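Local coordinates for glucanase (Klebsiella pneumoniae, PDB 5GY3), which probably hydrolyses internal beta-1,4-glucosidic bonds of cellulose and related beta-glucans, as a family 8 glycosyl hydrolase, at residues 121-126 with 131-136; 145-150 with 208-213; 4-9 with 287-292; 32-37 with 299-304. One frame throughout, in Å; residues are numbered along the deposited sequence.

Contact 1: residues 121-126 with 131-136; sequences KYTVVT and QVMLPG
Thr123 O accepts the backbone N-H of Leu134 at 2.8 Å beside a beta hairpin of strands 124-127 and 130-133, the first of which continues the chain from helix 106-123. The threonine hydroxyl turns back to Leu119 O of that helix, while the side chain of Met133 lies alongside that of Thr123, pointing the same way. Val124 and Met133 form a non-hydrogen-bonded pair, and Val124 CG1, anti to the backbone N (chi1 168°), meets the amide of Gln131 at 3.7 Å from OE1, the two side chains crossing at about a right angle. Their common face rests on helix 167-183 through Leu173 and on helix 86-103 through Met133, which comes within about 7 Å, side chain to side chain, of Asp87, the predicted nucleophile. Val125 is hydrogen-bonded to Val132 in both directions, and on the other face Val125 CG2 meets Val132 CG2 at 3.6 Å; Leu134 joins them, and Leu146 of strand 145-148 packs on all three. Gln131, folded back at chi2 (-61°), brings its amide to its cross-strand partner Thr126, and a water bridges Gln131 OE1 and the threonine hydroxyl. Gln131 NE2 donates to Thr126 OG1 at 2.7 Å, with the oxygen close to the amide plane.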
loop_
_atom_site.group_PDB
_atom_site.type_symbol
_atom_site.label_atom_id
_atom_site.label_comp_id
_atom_site.label_asym_id
_atom_site.label_seq_id
_atom_site.Cartn_x
_atom_site.Cartn_y
_atom_site.Cartn_z
ATOM N N LYS A 121 15.071 6.130 9.334
ATOM C CA LYS A 121 16.344 6.803 9.106
ATOM C C LYS A 121 16.439 7.380 7.694
ATOM O O LYS A 121 16.912 8.508 7.509
ATOM C CB LYS A 121 17.496 5.839 9.364
ATOM C CG LYS A 121 18.855 6.445 9.082
ATOM C CD LYS A 121 19.969 5.515 9.500
ATOM C CE LYS A 121 21.319 6.162 9.206
ATOM N NZ LYS A 121 22.429 5.241 9.541
ATOM N N TYR A 122 15.984 6.633 6.685
ATOM C CA TYR A 122 16.242 6.990 5.293
ATOM C C TYR A 122 15.054 7.530 4.515
ATOM O O TYR A 122 15.269 8.159 3.472
ATOM C CB TYR A 122 16.781 5.775 4.532
ATOM C CG TYR A 122 18.109 5.309 5.052
ATOM C CD1 TYR A 122 19.285 5.964 4.698
ATOM C CD2 TYR A 122 18.193 4.205 5.890
ATOM C CE1 TYR A 122 20.511 5.529 5.179
ATOM C CE2 TYR A 122 19.410 3.765 6.372
ATOM C CZ TYR A 122 20.562 4.428 6.012
ATOM O OH TYR A 122 21.764 3.975 6.499
ATOM N N THR A 123 13.813 7.278 4.941
ATOM C CA THR A 123 12.671 7.742 4.158
ATOM C C THR A 123 11.835 8.813 4.846
ATOM O O THR A 123 11.003 9.444 4.181
ATOM C CB THR A 123 11.734 6.576 3.767
ATOM O OG1 THR A 123 10.897 6.210 4.877
ATOM C CG2 THR A 123 12.529 5.361 3.292
ATOM N N VAL A 124 12.020 9.040 6.142
ATOM C CA VAL A 124 11.212 10.011 6.874
ATOM C C VAL A 124 12.017 11.288 7.033
ATOM O O VAL A 124 13.169 11.257 7.494
ATOM C CB VAL A 124 10.761 9.459 8.235
ATOM C CG1 VAL A 124 10.176 10.591 9.095
ATOM C CG2 VAL A 124 9.716 8.386 8.017
ATOM N N VAL A 125 11.420 12.409 6.630
ATOM C CA VAL A 125 12.088 13.699 6.698
ATOM C C VAL A 125 11.170 14.701 7.381
ATOM O O VAL A 125 9.962 14.495 7.507
ATOM C CB VAL A 125 12.512 14.217 5.303
ATOM C CG1 VAL A 125 13.476 13.232 4.636
ATOM C CG2 VAL A 125 11.290 14.461 4.433
ATOM N N THR A 126 11.781 15.781 7.859
ATOM C CA THR A 126 11.058 16.926 8.393
ATOM C C THR A 126 10.829 17.918 7.262
ATOM O O THR A 126 11.792 18.358 6.626
ATOM C CB THR A 126 11.859 17.591 9.510
ATOM O OG1 THR A 126 12.231 16.609 10.479
ATOM C CG2 THR A 126 11.038 18.682 10.178
ATOM N N GLN A 131 6.603 15.524 10.094
ATOM C CA GLN A 131 7.333 14.337 9.669
ATOM C C GLN A 131 6.570 13.699 8.520
ATOM O O GLN A 131 5.363 13.483 8.632
ATOM C CB GLN A 131 7.477 13.330 10.811
ATOM C CG GLN A 131 8.248 13.872 12.014
ATOM C CD GLN A 131 9.663 14.268 11.649
ATOM O OE1 GLN A 131 10.540 13.409 11.500
ATOM N NE2 GLN A 131 9.898 15.573 11.497
ATOM N N VAL A 132 7.270 13.409 7.421
ATOM C CA VAL A 132 6.651 12.838 6.227
ATOM C C VAL A 132 7.527 11.703 5.707
ATOM O O VAL A 132 8.759 11.783 5.744
ATOM C CB VAL A 132 6.419 13.901 5.121
ATOM C CG1 VAL A 132 5.734 15.131 5.686
ATOM C CG2 VAL A 132 7.707 14.331 4.502
ATOM N N MET A 133 6.883 10.646 5.212
ATOM C CA MET A 133 7.569 9.530 4.575
ATOM C C MET A 133 7.607 9.746 3.064
ATOM O O MET A 133 6.557 9.875 2.420
ATOM C CB MET A 133 6.880 8.206 4.892
ATOM C CG MET A 133 7.530 7.025 4.197
ATOM S SD MET A 133 6.739 5.441 4.575
ATOM C CE MET A 133 7.245 5.218 6.289
ATOM N N LEU A 134 8.817 9.807 2.515
ATOM C CA LEU A 134 9.015 9.915 1.076
ATOM C C LEU A 134 8.606 8.616 0.381
ATOM O O LEU A 134 8.685 7.539 0.978
ATOM C CB LEU A 134 10.484 10.200 0.773
ATOM C CG LEU A 134 11.081 11.500 1.333
ATOM C CD1 LEU A 134 12.585 11.488 1.222
ATOM C CD2 LEU A 134 10.511 12.677 0.581
ATOM N N PRO A 135 8.184 8.685 -0.891
ATOM C CA PRO A 135 7.871 7.442 -1.626
ATOM C C PRO A 135 9.088 6.569 -1.881
ATOM O O PRO A 135 8.926 5.375 -2.155
ATOM C CB PRO A 135 7.281 7.948 -2.949
ATOM C CG PRO A 135 6.796 9.346 -2.653
ATOM C CD PRO A 135 7.767 9.887 -1.635
ATOM N N GLY A 136 10.283 7.151 -1.849
ATOM C CA GLY A 136 11.529 6.422 -2.017
ATOM C C GLY A 136 12.669 7.302 -1.559
ATOM O O GLY A 136 12.514 8.520 -1.422
HETATM O O HOH W 1 13.164 13.802 10.800
#

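Contact 2: residues 145-150 with 208-213; sequences HLNLNP and KEWPPR
Asn147 carries this contact alone from its side: its amide, on the edge strand 145-148 of a three-stranded antiparallel sheet, reaches over to Glu209 and Trp210 in the loop between strands 204-206 and 213-214. The tighter part lies round the buried amide of Asn147. Here ND2 of Asn147 sits at the rim of the indole, near the ring plane and 3.7 Å from Trp210 CZ3, with the amide turned 82° from the ring. The approach is therefore to the six-membered end of the indole and not over its face, and Trp210 is also stacked on Trp195. Glu209 CB lies over one face of the same indole, offset toward the rim, so the two loop residues pack on each other as well as on Asn147.

The looser part lies toward solvent, where Glu209 and Lys208 are exposed. Asn147 ND2 gives a weak hydrogen bond to Glu209 OE2 at 3.2 Å, the amide and carboxylate planes standing almost perpendicular. A bend at chi2 (92°) swings the carboxylate back toward the strand. Water closes the circuit, donating to Asn147 OD1 at 2.7 Å and to Glu209 OE1 at 2.6 Å. Lys208 NZ forms a salt bridge with Glu209 OE2 at 3.6 Å, and its positive charge probably helps keep the carboxylate ionised. Between these two segments the polar link rests on one amide and one water, and is partly hydrated.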
loop_
_atom_site.group_PDB
_atom_site.type_symbol
_atom_site.label_atom_id
_atom_site.label_comp_id
_atom_site.label_asym_id
_atom_site.label_seq_id
_atom_site.Cartn_x
_atom_site.Cartn_y
_atom_site.Cartn_z
ATOM N N HIS A 145 9.779 21.392 -2.833
ATOM C CA HIS A 145 8.623 20.509 -2.911
ATOM C C HIS A 145 9.061 19.080 -2.637
ATOM O O HIS A 145 10.164 18.678 -3.004
ATOM C CB HIS A 145 7.957 20.531 -4.290
ATOM C CG HIS A 145 7.298 21.826 -4.629
ATOM N ND1 HIS A 145 8.005 22.928 -5.064
ATOM C CD2 HIS A 145 5.996 22.198 -4.604
ATOM C CE1 HIS A 145 7.165 23.921 -5.296
ATOM N NE2 HIS A 145 5.942 23.505 -5.022
ATOM N N LEU A 146 8.170 18.307 -2.027
ATOM C CA LEU A 146 8.275 16.857 -2.016
ATOM C C LEU A 146 7.137 16.273 -2.835
ATOM O O LEU A 146 5.991 16.724 -2.734
ATOM C CB LEU A 146 8.207 16.294 -0.597
ATOM C CG LEU A 146 9.194 16.824 0.429
ATOM C CD1 LEU A 146 8.966 16.112 1.757
ATOM C CD2 LEU A 146 10.609 16.641 -0.079
ATOM N N ASN A 147 7.452 15.275 -3.650
ATOM C CA ASN A 147 6.428 14.502 -4.338
ATOM C C ASN A 147 6.070 13.319 -3.460
ATOM O O ASN A 147 6.881 12.413 -3.263
ATOM C CB ASN A 147 6.922 14.061 -5.712
ATOM C CG ASN A 147 6.822 15.175 -6.735
ATOM O OD1 ASN A 147 6.054 16.119 -6.550
ATOM N ND2 ASN A 147 7.599 15.078 -7.815
ATOM N N LEU A 148 4.863 13.339 -2.913
ATOM C CA LEU A 148 4.411 12.326 -1.973
ATOM C C LEU A 148 3.339 11.464 -2.623
ATOM O O LEU A 148 2.697 11.856 -3.601
ATOM C CB LEU A 148 3.849 12.979 -0.709
ATOM C CG LEU A 148 4.764 13.963 0.019
ATOM C CD1 LEU A 148 4.021 14.545 1.215
ATOM C CD2 LEU A 148 6.032 13.236 0.457
ATOM N N ASN A 149 3.147 10.275 -2.065
ATOM C CA ASN A 149 2.076 9.383 -2.498
ATOM C C ASN A 149 1.290 9.023 -1.241
ATOM O O ASN A 149 1.761 8.216 -0.422
ATOM C CB ASN A 149 2.636 8.149 -3.196
ATOM C CG ASN A 149 1.551 7.312 -3.839
ATOM O OD1 ASN A 149 0.488 7.098 -3.250
ATOM N ND2 ASN A 149 1.801 6.848 -5.060
ATOM N N PRO A 150 0.129 9.640 -1.014
ATOM C CA PRO A 150 -0.583 9.376 0.245
ATOM C C PRO A 150 -1.048 7.942 0.394
ATOM O O PRO A 150 -1.328 7.526 1.525
ATOM C CB PRO A 150 -1.775 10.353 0.205
ATOM C CG PRO A 150 -1.918 10.751 -1.238
ATOM C CD PRO A 150 -0.485 10.749 -1.767
ATOM N N LYS A 208 2.868 17.551 -10.478
ATOM C CA LYS A 208 2.910 17.928 -11.894
ATOM C C LYS A 208 3.163 16.734 -12.801
ATOM O O LYS A 208 2.686 16.707 -13.941
ATOM C CB LYS A 208 4.014 18.962 -12.163
ATOM C CG LYS A 208 4.013 20.204 -11.316
ATOM C CD LYS A 208 5.025 21.248 -11.835
ATOM C CE LYS A 208 6.260 20.608 -12.472
ATOM N NZ LYS A 208 7.206 19.937 -11.518
ATOM N N GLU A 209 3.917 15.754 -12.328
ATOM C CA GLU A 209 4.546 14.792 -13.220
ATOM C C GLU A 209 3.659 13.605 -13.574
ATOM O O GLU A 209 4.044 12.806 -14.435
ATOM C CB GLU A 209 5.857 14.300 -12.599
ATOM C CG GLU A 209 6.903 15.397 -12.430
ATOM C CD GLU A 209 6.869 16.081 -11.066
ATOM O OE1 GLU A 209 5.799 16.133 -10.420
ATOM O OE2 GLU A 209 7.928 16.571 -10.630
ATOM N N TRP A 210 2.489 13.476 -12.960
ATOM C CA TRP A 210 1.597 12.347 -13.166
ATOM C C TRP A 210 0.207 12.850 -13.509
ATOM O O TRP A 210 -0.149 13.990 -13.181
ATOM C CB TRP A 210 1.500 11.464 -11.911
ATOM C CG TRP A 210 2.742 10.748 -11.493
ATOM C CD1 TRP A 210 3.090 9.459 -11.797
ATOM C CD2 TRP A 210 3.779 11.254 -10.646
ATOM N NE1 TRP A 210 4.294 9.143 -11.204
ATOM C CE2 TRP A 210 4.734 10.228 -10.493
ATOM C CE3 TRP A 210 4.000 12.478 -10.010
ATOM C CZ2 TRP A 210 5.882 10.386 -9.714
ATOM C CZ3 TRP A 210 5.149 12.637 -9.247
ATOM C CH2 TRP A 210 6.075 11.595 -9.111
ATOM N N PRO A 211 -0.617 12.019 -14.147
ATOM C CA PRO A 211 -2.035 12.363 -14.303
ATOM C C PRO A 211 -2.666 12.607 -12.944
ATOM O O PRO A 211 -2.533 11.777 -12.029
ATOM C CB PRO A 211 -2.631 11.118 -14.983
ATOM C CG PRO A 211 -1.463 10.495 -15.706
ATOM C CD PRO A 211 -0.300 10.718 -14.765
ATOM N N PRO A 212 -3.328 13.707 -12.770
ATOM C CA PRO A 212 -3.839 14.078 -11.438
ATOM C C PRO A 212 -5.136 13.347 -11.114
ATOM O O PRO A 212 -6.181 13.953 -10.906
ATOM C CB PRO A 212 -4.032 15.593 -11.576
ATOM C CG PRO A 212 -4.451 15.755 -13.018
ATOM C CD PRO A 212 -3.643 14.727 -13.791
ATOM N N ARG A 213 -5.070 12.020 -11.119
ATOM C CA ARG A 213 -6.220 11.165 -10.879
ATOM C C ARG A 213 -6.118 10.528 -9.505
ATOM O O ARG A 213 -5.025 10.150 -9.072
ATOM C CB ARG A 213 -6.295 10.050 -11.924
ATOM C CG ARG A 213 -6.499 10.536 -13.344
ATOM C CD ARG A 213 -6.309 9.388 -14.319
ATOM N NE ARG A 213 -6.532 9.843 -15.692
ATOM C CZ ARG A 213 -6.501 9.036 -16.743
ATOM N NH1 ARG A 213 -6.250 7.747 -16.565
ATOM N NH2 ARG A 213 -6.718 9.521 -17.958
HETATM O O HOH W 2 5.574 17.871 -8.523
#

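Contact 3: residues 4-9 with 287-292; sequences WERYKA and IDDKDD
Arg6 lays the start of its side chain over Ile287, with Arg6 CG 4.0 Å from Ile287 CB, and then runs on to the carboxylate of Asp289. Helix 2-11, near the N-terminus, thereby meets the loop that leads into helix 293-307 near the C-terminus. CG stands anti to the backbone N (chi1 -171°), and a bend at chi2 (50°) directs the guanidinium along the loop. There Arg6 NH2 donates to Asp289 OD1 at 3.2 Å in a salt bridge. The oxygen lies in the guanidinium plane and uses its syn lone pair, yet the two flat groups are inclined by 63°, and a single N-H makes the direct link. Water fills out the junction: it accepts from Arg6 NE at 2.9 Å and donates both to Ile287 O at 3.1 Å and to Asp289 OD1. Asp289 itself belongs to a type I beta turn from Asp288 to Asp291, closed by Asp291 N to Asp288 O at 2.9 Å. Nearby, Tyr7 of the helix packs on Tyr293, Ala296 and Gln300 of helix 293-307. Arg6 and Asp289 are exposed whereas Ile287 is buried, so an apolar base lies beneath a hydrated ion pair whose attraction is probably moderated by solvent.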
loop_
_atom_site.group_PDB
_atom_site.type_symbol
_atom_site.label_atom_id
_atom_site.label_comp_id
_atom_site.label_asym_id
_atom_site.label_seq_id
_atom_site.Cartn_x
_atom_site.Cartn_y
_atom_site.Cartn_z
ATOM N N TRP A 4 -6.859 -17.892 -1.336
ATOM C CA TRP A 4 -5.408 -17.848 -1.194
ATOM C C TRP A 4 -4.729 -18.937 -2.019
ATOM O O TRP A 4 -3.702 -18.686 -2.657
ATOM C CB TRP A 4 -5.044 -17.967 0.293
ATOM C CG TRP A 4 -3.590 -18.193 0.569
ATOM C CD1 TRP A 4 -3.029 -19.306 1.131
ATOM C CD2 TRP A 4 -2.517 -17.290 0.310
ATOM N NE1 TRP A 4 -1.667 -19.154 1.229
ATOM C CE2 TRP A 4 -1.325 -17.926 0.729
ATOM C CE3 TRP A 4 -2.438 -16.008 -0.250
ATOM C CZ2 TRP A 4 -0.075 -17.324 0.616
ATOM C CZ3 TRP A 4 -1.197 -15.415 -0.361
ATOM C CH2 TRP A 4 -0.032 -16.068 0.075
ATOM N N GLU A 5 -5.275 -20.158 -2.014
ATOM C CA GLU A 5 -4.703 -21.208 -2.854
ATOM C C GLU A 5 -4.763 -20.831 -4.330
ATOM O O GLU A 5 -3.788 -21.019 -5.070
ATOM C CB GLU A 5 -5.422 -22.535 -2.608
ATOM C CG GLU A 5 -5.169 -23.112 -1.230
ATOM C CD GLU A 5 -3.710 -23.455 -1.014
ATOM O OE1 GLU A 5 -3.064 -23.940 -1.970
ATOM O OE2 GLU A 5 -3.207 -23.235 0.108
ATOM N N ARG A 6 -5.896 -20.281 -4.775
ATOM C CA ARG A 6 -6.009 -19.870 -6.172
ATOM C C ARG A 6 -5.043 -18.733 -6.490
ATOM O O ARG A 6 -4.482 -18.670 -7.588
ATOM C CB ARG A 6 -7.452 -19.471 -6.476
ATOM C CG ARG A 6 -7.733 -19.226 -7.934
ATOM C CD ARG A 6 -7.226 -20.378 -8.795
ATOM N NE ARG A 6 -7.506 -20.167 -10.215
ATOM C CZ ARG A 6 -6.995 -20.911 -11.193
ATOM N NH1 ARG A 6 -6.170 -21.910 -10.903
ATOM N NH2 ARG A 6 -7.301 -20.651 -12.460
ATOM N N TYR A 7 -4.825 -17.834 -5.530
ATOM C CA TYR A 7 -3.880 -16.735 -5.711
ATOM C C TYR A 7 -2.464 -17.254 -5.912
ATOM O O TYR A 7 -1.733 -16.781 -6.791
ATOM C CB TYR A 7 -3.962 -15.827 -4.487
ATOM C CG TYR A 7 -3.138 -14.557 -4.494
ATOM C CD1 TYR A 7 -3.555 -13.431 -5.204
ATOM C CD2 TYR A 7 -1.985 -14.458 -3.723
ATOM C CE1 TYR A 7 -2.821 -12.253 -5.173
ATOM C CE2 TYR A 7 -1.248 -13.292 -3.685
ATOM C CZ TYR A 7 -1.669 -12.190 -4.410
ATOM O OH TYR A 7 -0.934 -11.026 -4.355
ATOM N N LYS A 8 -2.042 -18.210 -5.079
ATOM C CA LYS A 8 -0.707 -18.778 -5.241
ATOM C C LYS A 8 -0.585 -19.508 -6.568
ATOM O O LYS A 8 0.460 -19.446 -7.222
ATOM C CB LYS A 8 -0.382 -19.735 -4.092
ATOM C CG LYS A 8 -0.194 -19.077 -2.736
ATOM C CD LYS A 8 0.292 -20.096 -1.692
ATOM C CE LYS A 8 -0.712 -21.225 -1.510
ATOM N NZ LYS A 8 -0.279 -22.201 -0.467
ATOM N N ALA A 9 -1.642 -20.216 -6.970
ATOM C CA ALA A 9 -1.593 -20.995 -8.206
ATOM C C ALA A 9 -1.430 -20.091 -9.416
ATOM O O ALA A 9 -0.726 -20.440 -10.374
ATOM C CB ALA A 9 -2.860 -21.837 -8.349
ATOM N N ILE A 287 -11.451 -15.643 -6.149
ATOM C CA ILE A 287 -10.499 -15.202 -7.166
ATOM C C ILE A 287 -10.957 -15.806 -8.491
ATOM O O ILE A 287 -10.739 -17.001 -8.744
ATOM C CB ILE A 287 -9.066 -15.624 -6.815
ATOM C CG1 ILE A 287 -8.659 -15.075 -5.444
ATOM C CG2 ILE A 287 -8.087 -15.188 -7.865
ATOM C CD1 ILE A 287 -8.978 -13.617 -5.245
ATOM N N ASP A 288 -11.588 -14.997 -9.345
ATOM C CA ASP A 288 -12.009 -15.508 -10.640
ATOM C C ASP A 288 -10.897 -15.304 -11.680
ATOM O O ASP A 288 -9.942 -14.539 -11.484
ATOM C CB ASP A 288 -13.283 -14.823 -11.120
ATOM C CG ASP A 288 -13.100 -13.347 -11.302
ATOM O OD1 ASP A 288 -12.414 -12.702 -10.498
ATOM O OD2 ASP A 288 -13.718 -12.826 -12.229
ATOM N N ASP A 289 -11.033 -16.002 -12.814
ATOM C CA ASP A 289 -10.071 -15.839 -13.906
ATOM C C ASP A 289 -10.055 -14.418 -14.446
ATOM O O ASP A 289 -9.053 -13.994 -15.034
ATOM C CB ASP A 289 -10.383 -16.828 -15.034
ATOM C CG ASP A 289 -10.199 -18.270 -14.601
ATOM O OD1 ASP A 289 -9.287 -18.532 -13.781
ATOM O OD2 ASP A 289 -10.956 -19.143 -15.079
ATOM N N LYS A 290 -11.132 -13.670 -14.247
ATOM C CA LYS A 290 -11.178 -12.276 -14.656
ATOM C C LYS A 290 -10.423 -11.347 -13.697
ATOM O O LYS A 290 -10.212 -10.178 -14.028
ATOM C CB LYS A 290 -12.651 -11.860 -14.810
ATOM C CG LYS A 290 -12.885 -10.463 -15.289
ATOM C CD LYS A 290 -11.875 -10.105 -16.328
ATOM C CE LYS A 290 -12.539 -9.388 -17.403
ATOM N NZ LYS A 290 -13.010 -8.069 -16.981
ATOM N N ASP A 291 -9.966 -11.820 -12.542
ATOM C CA ASP A 291 -9.110 -10.994 -11.693
ATOM C C ASP A 291 -7.672 -11.026 -12.191
ATOM O O ASP A 291 -7.114 -12.103 -12.420
ATOM C CB ASP A 291 -9.148 -11.463 -10.241
ATOM C CG ASP A 291 -10.437 -11.119 -9.552
ATOM O OD1 ASP A 291 -10.985 -10.008 -9.758
ATOM O OD2 ASP A 291 -10.916 -11.974 -8.771
ATOM N N ASP A 292 -7.062 -9.847 -12.331
ATOM C CA ASP A 292 -5.621 -9.780 -12.521
ATOM C C ASP A 292 -4.943 -9.793 -11.150
ATOM O O ASP A 292 -5.612 -9.907 -10.120
ATOM C CB ASP A 292 -5.229 -8.561 -13.368
ATOM C CG ASP A 292 -5.697 -7.215 -12.785
ATOM O OD1 ASP A 292 -6.243 -7.143 -11.664
ATOM O OD2 ASP A 292 -5.493 -6.198 -13.482
HETATM O O HOH W 3 -8.659 -17.663 -10.943
#

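Contact 4: residues 32-37 with 299-304; sequences QGFAML and KQLVWL
Helical segments 32-37 and 299-304 pass nearest each other at Phe34 and Leu301, whose CA atoms are 7.8 Å apart, a helix-to-helix contact within the (alpha/alpha)6 barrel of the family 8 glycosyl hydrolases. The gap is filled chiefly by side chains. Leu301 points toward helix 29-41, and with CG anti to its carbonyl carbon (chi1 -66°) it fits one methyl over the ring of Phe34, the two side chains crossing at about a right angle. A turn further along both helices, Leu37 and Leu304 point toward the opposing helix; here the approach is looser, with Leu304 CD2 4.3 Å from Leu37 O. All four residues are buried. Trp227 of helix 220-228 packs against both Leu301 and Leu304, and Arg98 of helix 86-103 touches Leu37 and Leu304. Phe34 lies about 6 Å, side chain to side chain, from Asp87, the predicted nucleophile, so this packing borders the probable catalytic centre. The CH-pi contact is nearly centred: Leu301 CD1 stands 3.4 Å from the Phe34 ring centroid, only 7° off the ring normal.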
loop_
_atom_site.group_PDB
_atom_site.type_symbol
_atom_site.label_atom_id
_atom_site.label_comp_id
_atom_site.label_asym_id
_atom_site.label_seq_id
_atom_site.Cartn_x
_atom_site.Cartn_y
_atom_site.Cartn_z
ATOM N N GLN A 32 5.356 -8.625 -3.085
ATOM C CA GLN A 32 5.910 -9.500 -2.053
ATOM C C GLN A 32 5.295 -9.196 -0.692
ATOM O O GLN A 32 4.914 -10.113 0.042
ATOM C CB GLN A 32 7.431 -9.361 -1.983
ATOM C CG GLN A 32 8.164 -9.654 -3.278
ATOM C CD GLN A 32 7.796 -11.001 -3.882
ATOM O OE1 GLN A 32 7.194 -11.060 -4.954
ATOM N NE2 GLN A 32 8.163 -12.093 -3.200
ATOM N N GLY A 33 5.185 -7.910 -0.340
ATOM C CA GLY A 33 4.643 -7.549 0.962
ATOM C C GLY A 33 3.175 -7.902 1.113
ATOM O O GLY A 33 2.757 -8.418 2.156
ATOM N N PHE A 34 2.363 -7.601 0.089
ATOM C CA PHE A 34 0.967 -8.034 0.088
ATOM C C PHE A 34 0.870 -9.535 0.312
ATOM O O PHE A 34 0.089 -10.006 1.144
ATOM C CB PHE A 34 0.283 -7.705 -1.243
ATOM C CG PHE A 34 -0.176 -6.287 -1.385
ATOM C CD1 PHE A 34 -0.193 -5.420 -0.312
ATOM C CD2 PHE A 34 -0.614 -5.831 -2.619
ATOM C CE1 PHE A 34 -0.639 -4.107 -0.467
ATOM C CE2 PHE A 34 -1.059 -4.519 -2.781
ATOM C CZ PHE A 34 -1.064 -3.659 -1.701
ATOM N N ALA A 35 1.633 -10.302 -0.464
ATOM C CA ALA A 35 1.529 -11.752 -0.373
ATOM C C ALA A 35 2.024 -12.256 0.976
ATOM O O ALA A 35 1.461 -13.206 1.532
ATOM C CB ALA A 35 2.315 -12.403 -1.503
ATOM N N MET A 36 3.085 -11.649 1.509
ATOM C CA MET A 36 3.543 -12.045 2.842
ATOM C C MET A 36 2.470 -11.794 3.896
ATOM O O MET A 36 2.267 -12.622 4.790
ATOM C CB MET A 36 4.833 -11.311 3.203
ATOM C CG MET A 36 6.055 -11.825 2.465
ATOM S SD MET A 36 7.510 -10.771 2.605
ATOM C CE MET A 36 7.877 -10.863 4.364
ATOM N N LEU A 37 1.775 -10.654 3.814
ATOM C CA LEU A 37 0.651 -10.396 4.715
ATOM C C LEU A 37 -0.418 -11.472 4.581
ATOM O O LEU A 37 -0.935 -11.985 5.582
ATOM C CB LEU A 37 0.035 -9.022 4.425
ATOM C CG LEU A 37 0.764 -7.780 4.922
ATOM C CD1 LEU A 37 0.140 -6.517 4.297
ATOM C CD2 LEU A 37 0.696 -7.709 6.443
ATOM N N LYS A 299 -8.953 -7.814 -3.371
ATOM C CA LYS A 299 -10.058 -8.595 -2.828
ATOM C C LYS A 299 -9.688 -9.205 -1.485
ATOM O O LYS A 299 -10.484 -9.187 -0.541
ATOM C CB LYS A 299 -10.459 -9.698 -3.803
ATOM C CG LYS A 299 -11.275 -9.234 -4.998
ATOM C CD LYS A 299 -11.743 -10.455 -5.768
ATOM C CE LYS A 299 -12.767 -10.104 -6.843
ATOM N NZ LYS A 299 -13.227 -11.354 -7.546
ATOM N N GLN A 300 -8.478 -9.745 -1.384
ATOM C CA GLN A 300 -8.091 -10.430 -0.162
ATOM C C GLN A 300 -7.644 -9.463 0.922
ATOM O O GLN A 300 -7.827 -9.753 2.107
ATOM C CB GLN A 300 -6.983 -11.426 -0.452
ATOM C CG GLN A 300 -7.429 -12.586 -1.307
ATOM C CD GLN A 300 -6.250 -13.385 -1.763
ATOM O OE1 GLN A 300 -5.838 -14.337 -1.098
ATOM N NE2 GLN A 300 -5.674 -12.989 -2.888
ATOM N N LEU A 301 -7.033 -8.337 0.539
ATOM C CA LEU A 301 -6.650 -7.333 1.526
ATOM C C LEU A 301 -7.879 -6.700 2.165
ATOM O O LEU A 301 -7.878 -6.393 3.366
ATOM C CB LEU A 301 -5.785 -6.265 0.872
ATOM C CG LEU A 301 -4.413 -6.707 0.374
ATOM C CD1 LEU A 301 -3.827 -5.628 -0.513
ATOM C CD2 LEU A 301 -3.491 -7.012 1.556
ATOM N N VAL A 302 -8.937 -6.500 1.373
ATOM C CA VAL A 302 -10.190 -5.986 1.921
ATOM C C VAL A 302 -10.751 -6.957 2.951
ATOM O O VAL A 302 -11.184 -6.554 4.036
ATOM C CB VAL A 302 -11.191 -5.702 0.781
ATOM C CG1 VAL A 302 -12.596 -5.539 1.323
ATOM C CG2 VAL A 302 -10.773 -4.443 0.046
ATOM N N TRP A 303 -10.717 -8.255 2.642
ATOM C CA TRP A 303 -11.188 -9.263 3.585
ATOM C C TRP A 303 -10.354 -9.256 4.862
ATOM O O TRP A 303 -10.905 -9.290 5.971
ATOM C CB TRP A 303 -11.155 -10.641 2.925
ATOM C CG TRP A 303 -11.684 -11.737 3.804
ATOM C CD1 TRP A 303 -10.975 -12.777 4.332
ATOM C CD2 TRP A 303 -13.029 -11.885 4.272
ATOM N NE1 TRP A 303 -11.801 -13.573 5.091
ATOM C CE2 TRP A 303 -13.067 -13.047 5.071
ATOM C CE3 TRP A 303 -14.207 -11.152 4.089
ATOM C CZ2 TRP A 303 -14.238 -13.493 5.687
ATOM C CZ3 TRP A 303 -15.368 -11.595 4.698
ATOM C CH2 TRP A 303 -15.375 -12.757 5.486
ATOM N N LEU A 304 -9.024 -9.184 4.720
ATOM C CA LEU A 304 -8.139 -9.097 5.878
ATOM C C LEU A 304 -8.414 -7.848 6.704
ATOM O O LEU A 304 -8.420 -7.897 7.941
ATOM C CB LEU A 304 -6.686 -9.104 5.411
ATOM C CG LEU A 304 -5.635 -9.134 6.509
ATOM C CD1 LEU A 304 -5.928 -10.265 7.494
ATOM C CD2 LEU A 304 -4.285 -9.314 5.877
#

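Contacts 1 and 2 lie across the chain's centre from contacts 3 and 4. Contact 1 closes before contact 2 opens, and their centres are 15 Å apart; Val132 and Pro135 pack directly on strand 145-148, joining hairpin to sheet. Both are nested within the long loops closed by contacts 3 and 4, which tie N-terminal helices to the C-terminal region. The segments of contacts 3 and 4 alternate along the chain, with centres 13 Å apart, and meet through helix 293-307, where Gln300 packs on Trp4 and Tyr7. The pairs are 24 to 34 Å apart between centres, yet Met133 and Phe34 both approach Asp87, placing the predicted nucleophile between the two regions.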